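Local coordinates for protein hexokinase (Schistosoma mansoni, PDB 1BDG) that catalyses the ATP-dependent phosphorylation of glucose and other hexoses to hexose 6-phosphates, the entry step of glycolysis, at residues D31-S36 with S49-F54; A225-S230 with I389-V394; C384-I389 with D415-L420. All coordinates share one frame; numbering follows the deposited sequence.

Contact 1: residues D31-S36 with S49-F54; sequences DRMGES and SSIKMF. Unlike the reference sequence in segment 31-36: Met-33 (reference Thr).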
loop_
_atom_site.group_PDB
_atom_site.type_symbol
_atom_site.label_atom_id
_atom_site.label_comp_id
_atom_site.label_asym_id
_atom_site.label_seq_id
_atom_site.Cartn_x
_atom_site.Cartn_y
_atom_site.Cartn_z
ATOM N N ASP A 31 -13.272 10.599 -10.954
ATOM C CA ASP A 31 -13.735 11.987 -11.017
ATOM C C ASP A 31 -13.828 12.630 -9.647
ATOM O O ASP A 31 -13.398 13.760 -9.462
ATOM C CB ASP A 31 -15.108 12.043 -11.667
ATOM C CG ASP A 31 -15.219 13.136 -12.677
ATOM O OD1 ASP A 31 -14.392 13.136 -13.612
ATOM O OD2 ASP A 31 -16.129 13.981 -12.547
ATOM N N ARG A 32 -14.450 11.922 -8.707
ATOM C CA ARG A 32 -14.591 12.376 -7.322
ATOM C C ARG A 32 -13.201 12.433 -6.666
ATOM O O ARG A 32 -12.874 13.388 -5.962
ATOM C CB ARG A 32 -15.501 11.405 -6.534
ATOM C CG ARG A 32 -16.984 11.609 -6.759
ATOM C CD ARG A 32 -17.819 10.441 -6.278
ATOM N NE ARG A 32 -19.238 10.656 -6.559
ATOM C CZ ARG A 32 -20.148 11.024 -5.650
ATOM N NH1 ARG A 32 -19.800 11.201 -4.376
ATOM N NH2 ARG A 32 -21.396 11.312 -6.030
ATOM N N MET A 33 -12.382 11.416 -6.926
ATOM C CA MET A 33 -11.038 11.348 -6.375
ATOM C C MET A 33 -10.266 12.613 -6.765
ATOM O O MET A 33 -9.809 13.354 -5.893
ATOM C CB MET A 33 -10.323 10.089 -6.873
ATOM C CG MET A 33 -8.910 9.913 -6.330
ATOM S SD MET A 33 -8.111 8.354 -6.851
ATOM C CE MET A 33 -9.016 7.217 -5.795
ATOM N N GLY A 34 -10.157 12.869 -8.068
ATOM C CA GLY A 34 -9.468 14.054 -8.543
ATOM C C GLY A 34 -10.026 15.293 -7.884
ATOM O O GLY A 34 -9.286 16.204 -7.535
ATOM N N GLU A 35 -11.337 15.330 -7.686
ATOM C CA GLU A 35 -11.964 16.471 -7.031
ATOM C C GLU A 35 -11.349 16.648 -5.628
ATOM O O GLU A 35 -11.080 17.781 -5.217
ATOM C CB GLU A 35 -13.502 16.291 -6.955
ATOM C CG GLU A 35 -14.258 16.320 -8.314
ATOM C CD GLU A 35 -15.674 15.665 -8.275
ATOM O OE1 GLU A 35 -16.407 15.801 -7.265
ATOM O OE2 GLU A 35 -16.062 14.994 -9.261
ATOM N N SER A 36 -11.089 15.542 -4.914
ATOM C CA SER A 36 -10.511 15.593 -3.551
ATOM C C SER A 36 -9.055 15.990 -3.481
ATOM O O SER A 36 -8.668 16.729 -2.585
ATOM C CB SER A 36 -10.663 14.264 -2.825
ATOM O OG SER A 36 -12.011 13.845 -2.824
ATOM N N SER A 49 -10.999 17.533 3.476
ATOM C CA SER A 49 -10.840 16.542 2.418
ATOM C C SER A 49 -10.217 15.285 2.988
ATOM O O SER A 49 -9.379 15.356 3.896
ATOM C CB SER A 49 -9.924 17.051 1.318
ATOM O OG SER A 49 -9.486 15.963 0.516
ATOM N N SER A 50 -10.601 14.138 2.435
ATOM C CA SER A 50 -10.055 12.886 2.902
ATOM C C SER A 50 -8.665 12.659 2.328
ATOM O O SER A 50 -7.818 12.026 2.974
ATOM C CB SER A 50 -10.986 11.730 2.580
ATOM O OG SER A 50 -11.284 11.681 1.206
ATOM N N ILE A 51 -8.406 13.190 1.133
ATOM C CA ILE A 51 -7.083 13.024 0.533
ATOM C C ILE A 51 -6.150 14.155 0.944
ATOM O O ILE A 51 -6.136 15.227 0.335
ATOM C CB ILE A 51 -7.145 12.829 -0.992
ATOM C CG1 ILE A 51 -7.884 11.525 -1.292
ATOM C CG2 ILE A 51 -5.735 12.817 -1.572
ATOM C CD1 ILE A 51 -7.854 11.089 -2.740
ATOM N N LYS A 52 -5.327 13.854 1.948
ATOM C CA LYS A 52 -4.389 14.797 2.565
ATOM C C LYS A 52 -3.299 15.477 1.762
ATOM O O LYS A 52 -2.867 16.563 2.150
ATOM C CB LYS A 52 -3.780 14.184 3.813
ATOM C CG LYS A 52 -4.815 13.875 4.866
ATOM C CD LYS A 52 -5.488 15.138 5.326
ATOM C CE LYS A 52 -6.930 14.900 5.649
ATOM N NZ LYS A 52 -7.606 16.207 5.850
ATOM N N MET A 53 -2.791 14.809 0.722
ATOM C CA MET A 53 -1.760 15.360 -0.162
ATOM C C MET A 53 -0.552 15.926 0.562
ATOM O O MET A 53 -0.079 17.013 0.209
ATOM C CB MET A 53 -2.350 16.477 -1.034
ATOM C CG MET A 53 -3.584 16.111 -1.819
ATOM S SD MET A 53 -3.250 14.916 -3.075
ATOM C CE MET A 53 -3.073 15.947 -4.387
ATOM N N PHE A 54 -0.005 15.172 1.514
ATOM C CA PHE A 54 1.148 15.643 2.282
ATOM C C PHE A 54 2.402 15.866 1.436
ATOM O O PHE A 54 2.901 14.923 0.812
ATOM C CB PHE A 54 1.529 14.644 3.380
ATOM C CG PHE A 54 0.432 14.323 4.343
ATOM C CD1 PHE A 54 0.054 15.234 5.314
ATOM C CD2 PHE A 54 -0.179 13.076 4.321
ATOM C CE1 PHE A 54 -0.920 14.901 6.261
ATOM C CE2 PHE A 54 -1.141 12.741 5.253
ATOM C CZ PHE A 54 -1.510 13.657 6.229
#
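Helix 23-41 and the loop that leads from helix 43-46 into edge strand 54-55 of the large mixed sheet meet through Ser-36 and Met-33 on the helix and Ser-49 and Ile-51 in the loop. On the apolar side the end methyl of Ile-51 meets an inner methylene of Met-33. Ile-51 extends CG1 and CD1 toward the helix, and CD1 reaches CG of Met-33 at 3.9 Å, the two side chains crossing at about a right angle. Met-33 has CG anti to its backbone N (chi1 -179°), and the chain bends only at the last torsion, so its straight inner part lies against the isoleucine. Further along, CB of Ser-36 sits 4.2 Å from Ile-51 CG1.

The polar half is loosely held. Ser-49 OG lies 3.3 Å from the carbonyl O of Ser-36, at best a weak bond, and the same OG weakly accepts the amide of Ile-51. Ser-36 turns its own hydroxyl back along the helix: OG bonds to Arg-32 O from above the carbonyl plane, at 3.3 Å, and that oxygen also receives the Ser-36 amide. Lys-52 turns away from the helix, its NZ bonded to Ser-49 O (2.8 Å) and to Asn-46 O. The arrangement is a buried helix-to-loop junction that packs helix 23-41 against the segment leading to the sheet's edge strand, with the side chain of Ile-51 about 11 Å from the bound glucose.

Contact 2: residues A225-S230 with I389-V394; sequences AYIEDS and INRSEV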
loop_
_atom_site.group_PDB
_atom_site.type_symbol
_atom_site.label_atom_id
_atom_site.label_comp_id
_atom_site.label_asym_id
_atom_site.label_seq_id
_atom_site.Cartn_x
_atom_site.Cartn_y
_atom_site.Cartn_z
ATOM N N ALA A 225 2.214 8.347 -5.023
ATOM C CA ALA A 225 2.936 9.581 -4.816
ATOM C C ALA A 225 3.268 10.006 -6.223
ATOM O O ALA A 225 3.483 9.152 -7.080
ATOM C CB ALA A 225 4.188 9.316 -4.039
ATOM N N TYR A 226 3.285 11.306 -6.485
ATOM C CA TYR A 226 3.580 11.792 -7.827
ATOM C C TYR A 226 4.298 13.151 -7.798
ATOM O O TYR A 226 4.289 13.834 -6.777
ATOM C CB TYR A 226 2.274 11.855 -8.646
ATOM C CG TYR A 226 1.345 12.970 -8.246
ATOM C CD1 TYR A 226 0.514 12.848 -7.144
ATOM C CD2 TYR A 226 1.347 14.184 -8.936
ATOM C CE1 TYR A 226 -0.290 13.923 -6.728
ATOM C CE2 TYR A 226 0.556 15.253 -8.537
ATOM C CZ TYR A 226 -0.256 15.124 -7.434
ATOM O OH TYR A 226 -1.017 16.195 -7.018
ATOM N N ILE A 227 4.957 13.533 -8.891
ATOM C CA ILE A 227 5.631 14.834 -8.911
ATOM C C ILE A 227 4.603 15.915 -9.237
ATOM O O ILE A 227 3.851 15.779 -10.199
ATOM C CB ILE A 227 6.805 14.908 -9.914
ATOM C CG1 ILE A 227 7.751 13.715 -9.737
ATOM C CG2 ILE A 227 7.634 16.157 -9.614
ATOM C CD1 ILE A 227 8.867 13.639 -10.772
ATOM N N GLU A 228 4.580 16.978 -8.435
ATOM C CA GLU A 228 3.627 18.074 -8.605
ATOM C C GLU A 228 4.274 19.451 -8.699
ATOM O O GLU A 228 5.438 19.639 -8.384
ATOM C CB GLU A 228 2.622 18.059 -7.437
ATOM C CG GLU A 228 1.715 19.292 -7.280
ATOM C CD GLU A 228 0.595 19.349 -8.287
ATOM O OE1 GLU A 228 -0.314 18.512 -8.170
ATOM O OE2 GLU A 228 0.610 20.223 -9.185
ATOM N N ASP A 229 3.483 20.398 -9.175
ATOM C CA ASP A 229 3.833 21.800 -9.347
ATOM C C ASP A 229 3.809 22.417 -7.930
ATOM O O ASP A 229 2.756 22.563 -7.316
ATOM C CB ASP A 229 2.724 22.393 -10.227
ATOM C CG ASP A 229 3.038 23.759 -10.770
ATOM O OD1 ASP A 229 3.205 24.711 -9.988
ATOM O OD2 ASP A 229 3.037 23.894 -12.008
ATOM N N SER A 230 4.956 22.809 -7.409
ATOM C CA SER A 230 4.993 23.387 -6.070
ATOM C C SER A 230 4.351 24.767 -5.972
ATOM O O SER A 230 4.606 25.496 -5.007
ATOM C CB SER A 230 6.427 23.458 -5.552
ATOM O OG SER A 230 7.172 24.371 -6.335
ATOM N N ILE A 389 -0.986 14.835 -13.150
ATOM C CA ILE A 389 0.373 15.040 -13.647
ATOM C C ILE A 389 0.314 15.695 -15.042
ATOM O O ILE A 389 1.003 16.680 -15.303
ATOM C CB ILE A 389 1.149 13.694 -13.685
ATOM C CG1 ILE A 389 1.629 13.336 -12.280
ATOM C CG2 ILE A 389 2.304 13.747 -14.641
ATOM C CD1 ILE A 389 2.869 12.502 -12.253
ATOM N N ASN A 390 -0.552 15.170 -15.905
ATOM C CA ASN A 390 -0.763 15.700 -17.249
ATOM C C ASN A 390 0.399 15.526 -18.260
ATOM O O ASN A 390 0.226 15.806 -19.456
ATOM C CB ASN A 390 -1.226 17.176 -17.174
ATOM N N ARG A 391 1.555 15.052 -17.796
ATOM C CA ARG A 391 2.695 14.837 -18.670
ATOM C C ARG A 391 2.250 13.880 -19.764
ATOM O O ARG A 391 1.439 12.993 -19.514
ATOM C CB ARG A 391 3.851 14.207 -17.891
ATOM C CG ARG A 391 4.497 15.141 -16.902
ATOM C CD ARG A 391 5.697 14.533 -16.163
ATOM N NE ARG A 391 6.331 15.595 -15.378
ATOM C CZ ARG A 391 7.425 15.465 -14.631
ATOM N NH1 ARG A 391 8.053 14.299 -14.541
ATOM N NH2 ARG A 391 7.895 16.519 -13.969
ATOM N N SER A 392 2.795 14.030 -20.964
ATOM C CA SER A 392 2.417 13.164 -22.072
ATOM C C SER A 392 3.127 11.806 -22.062
ATOM O O SER A 392 2.764 10.915 -22.842
ATOM C CB SER A 392 2.652 13.871 -23.390
ATOM N N GLU A 393 4.124 11.642 -21.191
ATOM C CA GLU A 393 4.871 10.384 -21.084
ATOM C C GLU A 393 5.169 10.076 -19.618
ATOM O O GLU A 393 6.133 10.564 -19.050
ATOM C CB GLU A 393 6.167 10.484 -21.878
ATOM C CG GLU A 393 6.507 9.236 -22.664
ATOM C CD GLU A 393 6.878 9.554 -24.109
ATOM O OE1 GLU A 393 7.915 10.221 -24.333
ATOM O OE2 GLU A 393 6.122 9.138 -25.025
ATOM N N VAL A 394 4.325 9.263 -19.008
ATOM C CA VAL A 394 4.471 8.918 -17.611
ATOM C C VAL A 394 4.897 7.473 -17.352
ATOM O O VAL A 394 4.233 6.538 -17.806
ATOM C CB VAL A 394 3.135 9.118 -16.870
ATOM C CG1 VAL A 394 3.355 9.048 -15.366
ATOM C CG2 VAL A 394 2.474 10.426 -17.276
#
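Tyr-226 and Ile-389 meet where helix 357-389 ends against the mixed sheet of the large subdomain, part of the actin-like ATPase fold. Their side chains slide past each other in opposite directions. Ile-389 CG1 comes obliquely to ring atom CD2 of Tyr-226 at 3.5 Å, while CD1 rests on Tyr-226 CB at 3.7 Å. The same isoleucine branch also passes the carbonyl O of Ile-227. Tyr-226 takes the crowded position, CG between the backbone N and the carbonyl carbon (chi1 72°), and this turn swings the ring so that its CB and CD2 side faces Ile-389 while OH reaches Glu-228.

The ring's far end is fixed by a bond within the strand. Tyr-226 OH donates to Glu-228 OE1 at 2.7 Å, meeting the anti lone pair, with that oxygen in the plane of the ring. OE1 also pairs with Arg-388, and Glu-228 OE2 accepts the amide of Asp-229 at 2.9 Å, so both carboxylate oxygens are engaged.

Past the helix, Asn-390 adopts positive phi (69°) and the chain turns toward strand 393-399, which lies beyond strand 212-218 from strand 222-229. Arg-391 reaches back across that intervening strand with its chain extended from CG to NE. Its NH2 forms a salt bridge with Glu-243, and its NH1 passes Ile-227 CD1 at 3.9 Å.

Contact 3: residues C384-I389 with D415-L420; sequences CILRRI and DMVDKL. With SO4 (sulfate ion), chain E.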
loop_
_atom_site.group_PDB
_atom_site.type_symbol
_atom_site.label_atom_id
_atom_site.label_comp_id
_atom_site.label_asym_id
_atom_site.label_seq_id
_atom_site.Cartn_x
_atom_site.Cartn_y
_atom_site.Cartn_z
ATOM N N CYS A 384 -6.429 8.782 -12.590
ATOM C CA CYS A 384 -6.667 10.069 -11.968
ATOM C C CYS A 384 -5.369 10.839 -11.810
ATOM O O CYS A 384 -5.349 12.063 -11.940
ATOM C CB CYS A 384 -7.303 9.907 -10.602
ATOM S SG CYS A 384 -7.079 11.402 -9.640
ATOM N N ILE A 385 -4.295 10.121 -11.486
ATOM C CA ILE A 385 -2.971 10.717 -11.313
ATOM C C ILE A 385 -2.498 11.241 -12.662
ATOM O O ILE A 385 -2.053 12.380 -12.782
ATOM C CB ILE A 385 -1.970 9.679 -10.761
ATOM C CG1 ILE A 385 -2.224 9.437 -9.271
ATOM C CG2 ILE A 385 -0.560 10.122 -10.994
ATOM C CD1 ILE A 385 -2.134 10.678 -8.418
ATOM N N LEU A 386 -2.631 10.410 -13.685
ATOM C CA LEU A 386 -2.243 10.775 -15.046
ATOM C C LEU A 386 -3.021 12.009 -15.514
ATOM O O LEU A 386 -2.543 12.766 -16.359
ATOM C CB LEU A 386 -2.499 9.606 -16.011
ATOM C CG LEU A 386 -1.735 8.317 -15.744
ATOM C CD1 LEU A 386 -1.887 7.412 -16.934
ATOM C CD2 LEU A 386 -0.278 8.607 -15.502
ATOM N N ARG A 387 -4.234 12.172 -14.997
ATOM C CA ARG A 387 -5.062 13.318 -15.345
ATOM C C ARG A 387 -4.613 14.572 -14.608
ATOM O O ARG A 387 -4.971 15.679 -14.982
ATOM C CB ARG A 387 -6.528 13.040 -15.036
ATOM C CG ARG A 387 -7.145 12.042 -15.975
ATOM C CD ARG A 387 -8.640 12.234 -16.098
ATOM N NE ARG A 387 -9.271 11.050 -16.674
ATOM C CZ ARG A 387 -10.363 10.468 -16.181
ATOM N NH1 ARG A 387 -10.967 10.955 -15.100
ATOM N NH2 ARG A 387 -10.859 9.399 -16.786
ATOM N N ARG A 388 -3.829 14.375 -13.556
ATOM C CA ARG A 388 -3.303 15.462 -12.754
ATOM C C ARG A 388 -1.907 15.784 -13.259
ATOM O O ARG A 388 -1.670 16.877 -13.763
ATOM C CB ARG A 388 -3.287 15.055 -11.281
ATOM C CG ARG A 388 -2.597 16.018 -10.365
ATOM C CD ARG A 388 -3.220 15.970 -8.978
ATOM N NE ARG A 388 -4.372 16.872 -8.852
ATOM C CZ ARG A 388 -4.317 18.207 -8.882
ATOM N NH1 ARG A 388 -3.173 18.849 -9.035
ATOM N NH2 ARG A 388 -5.422 18.906 -8.741
ATOM N N ILE A 389 -0.986 14.835 -13.150
ATOM C CA ILE A 389 0.373 15.040 -13.647
ATOM C C ILE A 389 0.314 15.695 -15.042
ATOM O O ILE A 389 1.003 16.680 -15.303
ATOM C CB ILE A 389 1.149 13.694 -13.685
ATOM C CG1 ILE A 389 1.629 13.336 -12.280
ATOM C CG2 ILE A 389 2.304 13.747 -14.641
ATOM C CD1 ILE A 389 2.869 12.502 -12.253
ATOM N N ASP A 415 -5.910 -2.180 -17.781
ATOM C CA ASP A 415 -7.046 -2.016 -18.666
ATOM C C ASP A 415 -7.906 -0.862 -18.169
ATOM O O ASP A 415 -8.378 -0.049 -18.975
ATOM C CB ASP A 415 -7.864 -3.305 -18.773
ATOM C CG ASP A 415 -7.119 -4.421 -19.512
ATOM O OD1 ASP A 415 -5.921 -4.233 -19.890
ATOM O OD2 ASP A 415 -7.741 -5.499 -19.711
ATOM N N MET A 416 -8.068 -0.728 -16.853
ATOM C CA MET A 416 -8.890 0.367 -16.353
ATOM C C MET A 416 -8.212 1.726 -16.585
ATOM O O MET A 416 -8.859 2.665 -17.068
ATOM C CB MET A 416 -9.260 0.167 -14.892
ATOM C CG MET A 416 -10.279 1.179 -14.382
ATOM S SD MET A 416 -11.719 1.418 -15.458
ATOM C CE MET A 416 -12.280 -0.238 -15.829
ATOM N N VAL A 417 -6.910 1.825 -16.292
ATOM C CA VAL A 417 -6.173 3.079 -16.513
ATOM C C VAL A 417 -6.260 3.421 -17.994
ATOM O O VAL A 417 -6.185 4.588 -18.371
ATOM C CB VAL A 417 -4.669 2.960 -16.220
ATOM C CG1 VAL A 417 -4.022 4.318 -16.383
ATOM C CG2 VAL A 417 -4.412 2.383 -14.842
ATOM N N ASP A 418 -6.442 2.401 -18.822
ATOM C CA ASP A 418 -6.515 2.594 -20.247
ATOM C C ASP A 418 -7.811 3.220 -20.733
ATOM O O ASP A 418 -7.805 3.975 -21.694
ATOM C CB ASP A 418 -6.270 1.276 -20.942
ATOM C CG ASP A 418 -5.124 1.343 -21.893
ATOM O OD1 ASP A 418 -5.076 2.296 -22.682
ATOM O OD2 ASP A 418 -4.270 0.442 -21.862
ATOM N N LYS A 419 -8.929 2.900 -20.098
ATOM C CA LYS A 419 -10.213 3.483 -20.511
ATOM C C LYS A 419 -10.411 4.884 -19.941
ATOM O O LYS A 419 -11.292 5.617 -20.393
ATOM C CB LYS A 419 -11.390 2.611 -20.051
ATOM C CG LYS A 419 -11.558 1.325 -20.821
ATOM C CD LYS A 419 -12.465 0.372 -20.083
ATOM C CE LYS A 419 -12.516 -0.968 -20.778
ATOM N NZ LYS A 419 -11.147 -1.513 -20.995
ATOM N N LEU A 420 -9.624 5.231 -18.918
ATOM C CA LEU A 420 -9.735 6.526 -18.243
ATOM C C LEU A 420 -8.540 7.469 -18.339
ATOM O O LEU A 420 -8.628 8.610 -17.875
ATOM C CB LEU A 420 -10.039 6.305 -16.766
ATOM C CG LEU A 420 -11.122 5.285 -16.465
ATOM C CD1 LEU A 420 -11.382 5.216 -14.976
ATOM C CD2 LEU A 420 -12.384 5.672 -17.224
HETATM S S SO4 E . -5.626 21.531 -9.830
HETATM O O1 SO4 E . -6.783 20.718 -10.104
HETATM O O2 SO4 E . -4.443 20.808 -10.196
HETATM O O3 SO4 E . -5.712 22.746 -10.602
HETATM O O4 SO4 E . -5.567 21.846 -8.426
#
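Two neighbouring helices of the large subdomain, 357-389 and 409-420, are joined here by Arg-387 to Leu-420 and Leu-386 to Val-417. The second helix belongs to the beta-alpha-beta crossover between the parallel, adjacent strands 393-399 and 426-431 of the actin-like ATPase fold.

Arg-387 works as a two-pronged donor to one oxygen. Its NE and NH2 lie 2.8 Å and 2.6 Å from the carbonyl O of Leu-420, which sits at the guanidinium edge, near its plane. Both bonds are bent, with N-H...O angles of 126° and 129°, and each is weak. The arginine gets there with CG beside its backbone N (chi1 -71°) and an extended run to NE. Leu-420 is the last residue of its helix, where the dipole would tend to favour a positive partner. The arginine is exposed, whereas the leucine is buried, with its side chain on Ala-383.

The apolar pair lies deeper. Leu-386 and Val-417 cross at about a right angle and touch through one methyl each. Helix 23-41 flanks the junction, placing Cys-30 against Arg-387 and Glu-27 against Leu-420.

Next along the helix, Arg-388 NH1 pairs with Glu-228 and bonds weakly to O2 of a sulfate, probably from the crystallisation liquor, which Lys-232 also binds; the ion lies implausibly close to NH2, so its placement is doubtful. Between the helices, Leu-386 CD1 and Val-417 CG1 are 3.8 Å apart.

Contact 1 closes early in the chain; contacts 2 and 3 come later, their segments alternating, and they share Ile-389 at the end of helix 357-389. Their centres are about 12 Å apart, against about 16 Å from contact 1 to contact 2 and about 15 Å from contact 1 to contact 3. Helix 357-389 is the common element: its last residue, Ile-389, meets the sheet in contact 2, its last turns meet helix 409-420 in contact 3, and Cys-384 SG packs 3.7 Å from Gly-34 CA of contact 1. Met-53 of contact 1 also touches Tyr-226 of contact 2. Helix 23-41 and the 49-54 loop are thus packed onto the large subdomain that supplies many glucose-binding residues.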